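PDB 6DDN: probable sulfate-binding lipoprotein SubI from Mycobacterium tuberculosis, which probably binds sulfate outside the cytoplasmic membrane as the solute-binding component of a sulfate uptake system. Local coordinates for residues A[292-297]-A[307-312]; A[64-69]-A[106-111]. All blocks are in the same frame, centred on the assembly; numbering follows the deposited sequence.

Contact 1 of 2, residues A[292-297]-A[307-312]; sequences LWAQAG and ADFADL
Ala294 and Phe309 have the nearest CA atoms of the two segments, with Ala294 CA and Phe309 CA 6.9 Å apart. Residues 292-297 are the last turn of helix 287-295 and its exit. Gly297 ends it with positive phi in a Schellman motif, and Gly297 N bonds back to Ala294 O. Residues 307-312 run off the end of helix 303-308. Phe309 is the first residue there to leave helical angles. No hydrogen bond joins the two segments.

The contact is carried by the Phe309 ring. Ala294 CB sits 3.5 Å from the centroid of the Phe309 ring, only 9° off the ring normal. This is a CH-pi contact with the methyl almost over the middle of the face. The methyl is accordingly nearly equidistant from all six ring carbons, with Phe309 CG at 3.6 Å from Ala294 CB. Phe309 CG lies anti to its own carbonyl carbon (chi1 -76°), which carries the ring out to the other helix end. Gln295 adds a second touch at the far end of the ring. Gln295 CG lies 3.6 Å from Phe309 CZ, at an oblique approach. The chain is extended beyond CG, and the amide is tilted 44° from the ring plane.

On its other side the turn of 292-297 faces the protein interior, where Trp293 stacks on Phe138 and Trp293 NE1 hydrogen-bonds Gln284 OE1. The contact thus lays the end of helix 303-308 against helix 287-295 by one aromatic side chain. Dispersion and weak CH-pi attraction hold it, and it lacks the directional grip of a polar bond.

Contact 2 of 2, residues A[64-69]-A[106-111]; sequences PGWSAV and LVNFSV
Trp66 on helix 63-74 reaches across to Asn108 on strand 106-108, and these two side chains make the contact. Trp66 CA and Asn108 CA are 10.1 Å apart, so the gap is bridged by the length of the indole and the amide.

Trp66 CB points toward the strand, and CG lies anti to the carbonyl carbon. Beyond CG the indole leads with its NE1 edge. Trp66 CD1 comes no closer than 4.0 Å to Asn108 OD1. Trp66 NE1 makes the one hydrogen bond between the segments, to Asn108 OD1 at 2.8 Å. The N-H...O angle is 149°, so the bond is somewhat bent. The oxygen lies practically in the indole plane. Relative to the amide, the N-H comes from above the carbonyl plane, 39° out of it, and not along a lone pair. Next round the ring, Trp66 CE2 lies 3.4 Å from Asn108 OD1. Trp66 CZ2, on the six-membered ring, packs 3.6 Å from Asn108 CG and 3.7 Å from Asn108 CB. The amide therefore stands at the edge of the indole, with the two planes 73° apart.

Asn108 CB points to the helix, and CG anti to the backbone N extends the amide toward the indole. Asn108 ND2 donates to Pro264 O, so both ends of the amide are engaged and its rotation is fixed. Leu56 of the neighbouring strand 53-58 touches both side chains.

Both residues are buried. This is helix-on-sheet packing in the family's alpha/beta solute-binding fold. Its chemistry is that of a buried polar pair: the indole N-H and the amide oxygen satisfy each other. The bond, together with packing by Leu56, Gln284 and Trp293, holds the NE1 edge of the indole toward the strand.

Contact 2 comes first along the chain and closes before contact 1 opens. Their centres lie 16 Å apart, yet they touch through helix 63-74 and helix 287-295. Trp293, from 292-297, packs edge-to-face with Trp66, and Trp293 CZ3 lies 3.3 Å from Gly65 CA. Ala296 CB also rests on Gly65 CA. The layers therefore run from strand 106-108 of the mixed sheet, through helix 63-74, to helix 287-295, and on to the end of helix 303-308. Contact 2 is buried near the sheet; contact 1 is only partly buried. Contact 1 joins two late helix ends, contact 2 an early helix and strand, and the packing of Trp293 and Ala296 on helix 63-74 connects the two.

Contact 1 of 2, residues A[292-297]-A[307-312]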
# COMPACT_ATOMS: atom_id res chain seq x y z
N LEU A 292 15.65 6.30 -2.89
CA LEU A 292 15.77 5.08 -2.09
C LEU A 292 14.47 4.28 -2.12
O LEU A 292 14.49 3.06 -2.30
CB LEU A 292 16.16 5.43 -0.66
CG LEU A 292 17.56 6.02 -0.48
CD1 LEU A 292 17.70 6.61 0.91
CD2 LEU A 292 18.63 4.97 -0.73
N TRP A 293 13.33 4.96 -1.92
CA TRP A 293 12.04 4.29 -2.05
C TRP A 293 11.90 3.64 -3.42
O TRP A 293 11.50 2.47 -3.53
CB TRP A 293 10.91 5.28 -1.81
CG TRP A 293 10.68 5.64 -0.37
CD1 TRP A 293 10.98 6.82 0.23
CD2 TRP A 293 10.10 4.80 0.64
NE1 TRP A 293 10.63 6.78 1.56
CE2 TRP A 293 10.08 5.55 1.84
CE3 TRP A 293 9.60 3.50 0.65
CZ2 TRP A 293 9.58 5.04 3.03
CZ3 TRP A 293 9.09 2.99 1.84
CH2 TRP A 293 9.09 3.76 3.01
N ALA A 294 12.23 4.39 -4.47
CA ALA A 294 12.18 3.84 -5.82
C ALA A 294 13.05 2.59 -5.93
O ALA A 294 12.60 1.55 -6.41
CB ALA A 294 12.62 4.90 -6.83
N GLN A 295 14.30 2.68 -5.46
CA GLN A 295 15.20 1.53 -5.50
C GLN A 295 14.65 0.36 -4.69
O GLN A 295 14.96 -0.80 -5.00
CB GLN A 295 16.58 1.94 -4.99
CG GLN A 295 17.33 2.87 -5.93
CD GLN A 295 18.36 3.71 -5.22
OE1 GLN A 295 18.78 3.41 -4.11
NE2 GLN A 295 18.78 4.79 -5.87
N ALA A 296 13.84 0.64 -3.67
CA ALA A 296 13.21 -0.40 -2.87
C ALA A 296 11.96 -0.98 -3.52
O ALA A 296 11.37 -1.91 -2.96
CB ALA A 296 12.88 0.13 -1.48
N GLY A 297 11.53 -0.45 -4.66
CA GLY A 297 10.36 -0.95 -5.34
C GLY A 297 9.09 -0.17 -5.13
O GLY A 297 8.03 -0.60 -5.60
N ALA A 307 10.49 10.00 -13.07
CA ALA A 307 10.96 9.92 -14.45
C ALA A 307 12.19 9.03 -14.55
O ALA A 307 12.30 8.22 -15.48
CB ALA A 307 11.26 11.32 -14.98
N ASP A 308 13.13 9.17 -13.61
CA ASP A 308 14.36 8.39 -13.65
C ASP A 308 14.09 6.90 -13.50
O ASP A 308 14.84 6.07 -14.03
CB ASP A 308 15.32 8.85 -12.55
CG ASP A 308 15.77 10.28 -12.74
OD1 ASP A 308 15.42 10.88 -13.78
OD2 ASP A 308 16.48 10.81 -11.86
N PHE A 309 13.03 6.53 -12.78
CA PHE A 309 12.69 5.13 -12.54
C PHE A 309 11.48 4.68 -13.35
O PHE A 309 10.99 3.56 -13.13
CB PHE A 309 12.45 4.90 -11.05
CG PHE A 309 13.71 4.84 -10.24
CD1 PHE A 309 14.32 6.01 -9.80
CD2 PHE A 309 14.31 3.63 -9.94
CE1 PHE A 309 15.48 5.96 -9.06
CE2 PHE A 309 15.48 3.58 -9.20
CZ PHE A 309 16.06 4.75 -8.76
N ALA A 310 11.00 5.51 -14.28
CA ALA A 310 9.83 5.15 -15.07
C ALA A 310 10.04 3.86 -15.84
O ALA A 310 9.07 3.14 -16.12
CB ALA A 310 9.48 6.29 -16.03
N ASP A 311 11.28 3.54 -16.19
CA ASP A 311 11.58 2.33 -16.94
C ASP A 311 11.53 1.07 -16.09
O ASP A 311 11.61 -0.03 -16.65
CB ASP A 311 12.96 2.47 -17.59
CG ASP A 311 14.07 2.58 -16.57
OD1 ASP A 311 14.19 3.64 -15.92
OD2 ASP A 311 14.83 1.61 -16.42
N LEU A 312 11.42 1.19 -14.77
CA LEU A 312 11.19 0.03 -13.90
C LEU A 312 9.80 0.01 -13.31
O LEU A 312 9.37 -1.04 -12.81
CB LEU A 312 12.21 -0.01 -12.75
CG LEU A 312 13.67 -0.26 -13.09
CD1 LEU A 312 13.84 -1.24 -14.24
CD2 LEU A 312 14.31 1.04 -13.42

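Contact 2 of 2, residues A[64-69]-A[106-111]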
# COMPACT_ATOMS: atom_id res chain seq x y z
N PRO A 64 10.72 -2.78 3.43
CA PRO A 64 11.92 -2.70 2.57
C PRO A 64 12.35 -1.28 2.25
O PRO A 64 13.55 -1.03 2.08
CB PRO A 64 11.48 -3.45 1.31
CG PRO A 64 10.49 -4.44 1.82
CD PRO A 64 9.72 -3.71 2.87
N GLY A 65 11.41 -0.34 2.16
CA GLY A 65 11.78 1.04 1.92
C GLY A 65 12.18 1.75 3.19
O GLY A 65 13.13 2.54 3.19
N TRP A 66 11.46 1.48 4.28
CA TRP A 66 11.77 2.15 5.55
C TRP A 66 13.15 1.75 6.06
O TRP A 66 13.92 2.60 6.50
CB TRP A 66 10.70 1.83 6.59
CG TRP A 66 9.43 2.58 6.37
CD1 TRP A 66 8.21 2.05 6.09
CD2 TRP A 66 9.27 4.00 6.38
NE1 TRP A 66 7.29 3.06 5.94
CE2 TRP A 66 7.92 4.27 6.11
CE3 TRP A 66 10.14 5.07 6.61
CZ2 TRP A 66 7.41 5.56 6.06
CZ3 TRP A 66 9.63 6.36 6.55
CH2 TRP A 66 8.28 6.59 6.28
N SER A 67 13.48 0.46 5.99
CA SER A 67 14.78 -0.00 6.47
C SER A 67 15.93 0.48 5.60
O SER A 67 17.09 0.33 6.00
CB SER A 67 14.79 -1.53 6.57
OG SER A 67 14.56 -2.12 5.31
N ALA A 68 15.65 1.03 4.42
CA ALA A 68 16.68 1.65 3.60
C ALA A 68 16.76 3.16 3.79
O ALA A 68 17.84 3.74 3.64
CB ALA A 68 16.43 1.36 2.11
N VAL A 69 15.64 3.80 4.14
CA VAL A 69 15.62 5.24 4.31
C VAL A 69 16.16 5.64 5.68
O VAL A 69 16.85 6.66 5.82
CB VAL A 69 14.19 5.77 4.08
CG1 VAL A 69 13.95 7.05 4.87
CG2 VAL A 69 13.94 5.99 2.60
N LEU A 106 5.02 8.76 14.18
CA LEU A 106 4.65 8.90 12.78
C LEU A 106 3.78 7.73 12.38
O LEU A 106 3.96 6.60 12.85
CB LEU A 106 5.87 8.96 11.86
CG LEU A 106 6.70 10.24 11.87
CD1 LEU A 106 8.09 9.96 12.42
CD2 LEU A 106 6.78 10.82 10.47
N VAL A 107 2.84 7.99 11.48
CA VAL A 107 1.98 6.97 10.91
C VAL A 107 2.24 6.89 9.42
O VAL A 107 2.45 7.92 8.77
CB VAL A 107 0.49 7.24 11.19
CG1 VAL A 107 0.14 6.77 12.59
CG2 VAL A 107 0.17 8.72 11.03
N ASN A 108 2.25 5.67 8.89
CA ASN A 108 2.39 5.43 7.45
C ASN A 108 1.50 4.23 7.14
O ASN A 108 1.89 3.09 7.39
CB ASN A 108 3.84 5.18 7.06
CG ASN A 108 3.97 4.72 5.62
OD1 ASN A 108 4.62 3.71 5.33
ND2 ASN A 108 3.35 5.45 4.70
N PHE A 109 0.32 4.49 6.60
CA PHE A 109 -0.69 3.46 6.45
C PHE A 109 -0.94 3.16 4.98
O PHE A 109 -0.51 3.89 4.08
CB PHE A 109 -1.99 3.88 7.15
CG PHE A 109 -1.88 3.90 8.64
CD1 PHE A 109 -1.07 2.98 9.30
CD2 PHE A 109 -2.55 4.84 9.40
CE1 PHE A 109 -0.95 2.99 10.67
CE2 PHE A 109 -2.44 4.86 10.78
CZ PHE A 109 -1.64 3.93 11.42
N SER A 110 -1.62 2.04 4.74
CA SER A 110 -1.88 1.60 3.37
C SER A 110 -2.81 2.55 2.64
O SER A 110 -2.59 2.84 1.46
CB SER A 110 -2.46 0.18 3.39
OG SER A 110 -2.91 -0.19 2.10
N VAL A 111 -3.84 3.04 3.32
CA VAL A 111 -4.88 3.84 2.68
C VAL A 111 -5.16 5.08 3.52
O VAL A 111 -4.98 5.08 4.74
CB VAL A 111 -6.17 3.02 2.48
CG1 VAL A 111 -5.94 1.88 1.50
CG2 VAL A 111 -6.66 2.47 3.81